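Local coordinates for multiheme cytochrome cf (Carboxydothermus ferrireducens DSM 11255, PDB 6QVM), which is an S-layer multiheme cytochrome that probably passes electrons through its hemes to insoluble Fe(III) outside the cell, at residues 352-360 with 369-377. Residues are numbered along the deposited sequence; the frame is centred on the assembly and turned at random.
Sequences EACHGPGAL and KILGEKDGI. With HEC (heme c), chain I.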
loop_
_atom_site.group_PDB
_atom_site.type_symbol
_atom_site.label_atom_id
_atom_site.label_comp_id
_atom_site.label_asym_id
_atom_site.label_seq_id
_atom_site.Cartn_x
_atom_site.Cartn_y
_atom_site.Cartn_z
ATOM N N GLU A 352 1.593 3.357 -7.373
ATOM C CA GLU A 352 2.923 3.841 -7.702
ATOM C C GLU A 352 3.358 5.020 -6.852
ATOM O O GLU A 352 4.513 5.447 -6.963
ATOM C CB GLU A 352 2.967 4.198 -9.183
ATOM C CG GLU A 352 2.777 2.978 -10.085
ATOM C CD GLU A 352 2.391 3.343 -11.511
ATOM O OE1 GLU A 352 3.237 3.174 -12.424
ATOM O OE2 GLU A 352 1.246 3.814 -11.707
ATOM N N ALA A 353 2.473 5.553 -6.005
ATOM C CA ALA A 353 2.911 6.583 -5.071
ATOM C C ALA A 353 3.856 6.001 -4.028
ATOM O O ALA A 353 4.705 6.715 -3.489
ATOM C CB ALA A 353 1.711 7.241 -4.398
ATOM N N CYS A 354 3.740 4.707 -3.757
ATOM C CA CYS A 354 4.653 3.989 -2.875
ATOM C C CYS A 354 5.626 3.083 -3.619
ATOM O O CYS A 354 6.788 2.972 -3.221
ATOM C CB CYS A 354 3.863 3.144 -1.872
ATOM S SG CYS A 354 2.661 4.064 -0.891
ATOM N N HIS A 355 5.193 2.457 -4.713
ATOM C CA HIS A 355 6.011 1.492 -5.437
ATOM C C HIS A 355 6.799 2.127 -6.570
ATOM O O HIS A 355 7.530 1.419 -7.271
ATOM C CB HIS A 355 5.132 0.359 -5.982
ATOM C CG HIS A 355 4.487 -0.470 -4.917
ATOM N ND1 HIS A 355 5.162 -1.458 -4.232
ATOM C CD2 HIS A 355 3.233 -0.446 -4.404
ATOM C CE1 HIS A 355 4.350 -2.013 -3.349
ATOM N NE2 HIS A 355 3.173 -1.419 -3.436
ATOM N N GLY A 356 6.660 3.434 -6.770
ATOM C CA GLY A 356 7.418 4.144 -7.771
ATOM C C GLY A 356 6.884 3.936 -9.173
ATOM O O GLY A 356 5.908 3.215 -9.385
ATOM N N PRO A 357 7.534 4.549 -10.162
ATOM C CA PRO A 357 7.105 4.377 -11.558
ATOM C C PRO A 357 7.095 2.907 -11.945
ATOM O O PRO A 357 8.085 2.198 -11.773
ATOM C CB PRO A 357 8.162 5.158 -12.349
ATOM C CG PRO A 357 8.789 6.090 -11.342
ATOM C CD PRO A 357 8.770 5.339 -10.053
ATOM N N GLY A 358 5.965 2.442 -12.472
ATOM C CA GLY A 358 5.799 1.017 -12.679
ATOM C C GLY A 358 5.418 0.589 -14.082
ATOM O O GLY A 358 5.070 -0.575 -14.297
ATOM N N ALA A 359 5.487 1.509 -15.050
ATOM C CA ALA A 359 5.092 1.174 -16.416
ATOM C C ALA A 359 5.999 0.095 -16.994
ATOM O O ALA A 359 5.528 -0.872 -17.606
ATOM C CB ALA A 359 5.107 2.420 -17.297
ATOM N N LEU A 360 7.314 0.251 -16.822
ATOM C CA LEU A 360 8.246 -0.762 -17.309
ATOM C C LEU A 360 8.025 -2.097 -16.607
ATOM O O LEU A 360 8.096 -3.158 -17.238
ATOM C CB LEU A 360 9.687 -0.289 -17.127
ATOM C CG LEU A 360 10.803 -1.241 -17.581
ATOM C CD1 LEU A 360 10.634 -1.636 -19.039
ATOM C CD2 LEU A 360 12.168 -0.600 -17.356
ATOM N N LYS A 369 12.149 -3.854 -11.558
ATOM C CA LYS A 369 11.697 -2.581 -12.104
ATOM C C LYS A 369 10.588 -1.952 -11.271
ATOM O O LYS A 369 9.918 -1.023 -11.741
ATOM C CB LYS A 369 11.233 -2.770 -13.549
ATOM C CG LYS A 369 12.302 -3.343 -14.477
ATOM C CD LYS A 369 13.575 -2.515 -14.405
ATOM C CE LYS A 369 14.529 -2.858 -15.537
ATOM N NZ LYS A 369 14.876 -4.301 -15.547
ATOM N N ILE A 370 10.381 -2.437 -10.047
ATOM C CA ILE A 370 9.380 -1.894 -9.138
ATOM C C ILE A 370 9.960 -1.957 -7.730
ATOM O O ILE A 370 10.845 -2.767 -7.438
ATOM C CB ILE A 370 8.037 -2.661 -9.253
ATOM C CG1 ILE A 370 6.881 -1.836 -8.679
ATOM C CG2 ILE A 370 8.124 -4.006 -8.564
ATOM C CD1 ILE A 370 6.447 -0.692 -9.569
ATOM N N LEU A 371 9.475 -1.076 -6.858
ATOM C CA LEU A 371 9.962 -1.000 -5.487
ATOM C C LEU A 371 9.226 -2.021 -4.626
ATOM O O LEU A 371 7.994 -1.996 -4.527
ATOM C CB LEU A 371 9.785 0.407 -4.928
ATOM C CG LEU A 371 10.669 1.504 -5.531
ATOM C CD1 LEU A 371 10.416 2.850 -4.851
ATOM C CD2 LEU A 371 12.143 1.131 -5.440
ATOM N N GLY A 372 9.990 -2.907 -3.990
ATOM C CA GLY A 372 9.450 -3.917 -3.102
ATOM C C GLY A 372 10.199 -3.955 -1.785
ATOM O O GLY A 372 10.927 -3.011 -1.467
ATOM N N GLU A 373 10.035 -5.032 -1.009
ATOM C CA GLU A 373 10.721 -5.131 0.278
ATOM C C GLU A 373 12.233 -5.112 0.095
ATOM O O GLU A 373 12.959 -4.604 0.958
ATOM C CB GLU A 373 10.273 -6.390 1.022
ATOM C CG GLU A 373 11.164 -7.615 0.825
ATOM C CD GLU A 373 12.296 -7.691 1.842
ATOM O OE1 GLU A 373 12.077 -7.287 3.007
ATOM O OE2 GLU A 373 13.400 -8.150 1.473
ATOM N N LYS A 374 12.728 -5.648 -1.031
ATOM C CA LYS A 374 14.161 -5.645 -1.300
ATOM C C LYS A 374 14.713 -4.233 -1.383
ATOM O O LYS A 374 15.922 -4.040 -1.228
ATOM C CB LYS A 374 14.458 -6.388 -2.606
ATOM C CG LYS A 374 14.024 -5.629 -3.855
ATOM C CD LYS A 374 14.068 -6.497 -5.100
ATOM C CE LYS A 374 13.713 -5.696 -6.341
ATOM N NZ LYS A 374 12.320 -5.169 -6.294
ATOM N N ASP A 375 13.855 -3.249 -1.635
ATOM C CA ASP A 375 14.254 -1.855 -1.743
ATOM C C ASP A 375 13.998 -1.090 -0.454
ATOM O O ASP A 375 14.221 0.122 -0.419
ATOM C CB ASP A 375 13.514 -1.175 -2.905
ATOM C CG ASP A 375 13.770 -1.855 -4.232
ATOM O OD1 ASP A 375 14.894 -1.723 -4.756
ATOM O OD2 ASP A 375 12.853 -2.542 -4.729
ATOM N N GLY A 376 13.548 -1.764 0.603
ATOM C CA GLY A 376 13.223 -1.082 1.839
ATOM C C GLY A 376 11.925 -0.307 1.813
ATOM O O GLY A 376 11.821 0.734 2.466
ATOM N N ILE A 377 10.922 -0.794 1.077
ATOM C CA ILE A 377 9.676 -0.047 0.949
ATOM C C ILE A 377 8.926 -0.030 2.274
ATOM O O ILE A 377 8.110 0.864 2.523
ATOM C CB ILE A 377 8.815 -0.620 -0.186
ATOM C CG1 ILE A 377 7.726 0.375 -0.578
ATOM C CG2 ILE A 377 8.217 -1.958 0.220
ATOM C CD1 ILE A 377 6.736 -0.195 -1.568
HETATM FE FE HEC I . 1.963 -2.265 -2.177
HETATM C CHA HEC I . 3.919 -4.686 -0.739
HETATM C CHB HEC I . 1.319 -4.417 -4.808
HETATM C CHC HEC I . -0.274 -0.016 -3.466
HETATM C CHD HEC I . 3.099 0.108 0.027
HETATM N NA HEC I . 2.511 -4.189 -2.688
HETATM C C1A HEC I . 3.355 -5.006 -1.959
HETATM C C2A HEC I . 3.549 -6.251 -2.680
HETATM C C3A HEC I . 2.834 -6.160 -3.815
HETATM C C4A HEC I . 2.172 -4.872 -3.833
HETATM C CMA HEC I . 2.724 -7.216 -4.932
HETATM C CAA HEC I . 4.461 -7.409 -2.184
HETATM C CBA HEC I . 3.770 -8.768 -2.001
HETATM C CGA HEC I . 2.376 -8.648 -1.438
HETATM O O1A HEC I . 2.205 -8.019 -0.359
HETATM O O2A HEC I . 1.435 -9.203 -2.067
HETATM N NB HEC I . 0.768 -2.206 -3.847
HETATM C C1B HEC I . 0.579 -3.253 -4.738
HETATM C C2B HEC I . -0.533 -2.913 -5.598
HETATM C C3B HEC I . -0.973 -1.682 -5.246
HETATM C C4B HEC I . -0.166 -1.226 -4.121
HETATM C CMB HEC I . -1.015 -3.812 -6.760
HETATM C CAB HEC I . -2.128 -0.865 -5.885
HETATM C CBB HEC I . -3.456 -1.656 -5.900
HETATM N NC HEC I . 1.544 -0.301 -1.824
HETATM C C1C HEC I . 0.539 0.425 -2.439
HETATM C C2C HEC I . 0.506 1.753 -1.850
HETATM C C3C HEC I . 1.344 1.749 -0.788
HETATM C C4C HEC I . 2.074 0.484 -0.818
HETATM C CMC HEC I . -0.595 2.792 -2.168
HETATM C CAC HEC I . 1.658 2.915 0.196
HETATM C CBC HEC I . 0.419 3.509 0.911
HETATM N ND HEC I . 3.316 -2.280 -0.614
HETATM C C1D HEC I . 3.580 -1.175 0.191
HETATM C C2D HEC I . 4.476 -1.583 1.241
HETATM C C3D HEC I . 4.741 -3.073 1.005
HETATM C C4D HEC I . 3.972 -3.426 -0.166
HETATM C CMD HEC I . 5.043 -0.696 2.361
HETATM C CAD HEC I . 5.613 -4.003 1.868
HETATM C CBD HEC I . 4.615 -4.763 2.743
HETATM C CGD HEC I . 5.248 -5.226 4.033
HETATM O O1D HEC I . 4.508 -5.323 5.052
HETATM O O2D HEC I . 6.482 -5.493 4.041
HETATM O O HOH W 1 8.660 0.275 -13.841
#
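C354 and H355 close a CXXCH heme-c motif and meet I377 and L371 beside the heme they hold. Through SG, C354 is joined covalently to CAC of the heme, while its carbonyl oxygen lies 3.6 Å from I377 CD1. Next comes H355, whose NE2 binds the iron at 1.9 Å; H480 supplies the second nitrogen of this bis-histidine site. The other ring nitrogen looks back to the loop: H355 ND1 donates to L371 O at 2.9 Å, an almost straight bond (172°) that lies in the ring plane. This second-shell carbonyl fixes the rotation of the ligand ring and would probably make the imidazole a stronger donor to the iron. CD1 of I377 reaches H355 obliquely, 3.3 Å from ND1, because the side chain runs out extended with CG1 opposite the backbone N (chi1 -164°), while CG2 packs on the heme at C3D and CAD. An alanine here is likely to open a gap between H355 and the heme rim, leaving one flank of the ligand ring less firmly packed. The backbone of H355 is tied in as well: its O accepts from L371 N at 3.2 Å. G356 then turns the chain out of the helix with positive phi. Beyond P357, G358 occupies the N-cap position of helix 359-362, its N bonded to E352 OE1; its CA meets I370 CD1 at 3.6 Å, where a CB would clash. One water lies within hydrogen-bonding distance of both P357 O and K369 O and sits between the two backbones. Last, L360 lies across the aliphatic part of K369, whose ammonium pairs with D366; L360 CD2 touches K369 CE at 3.7 Å.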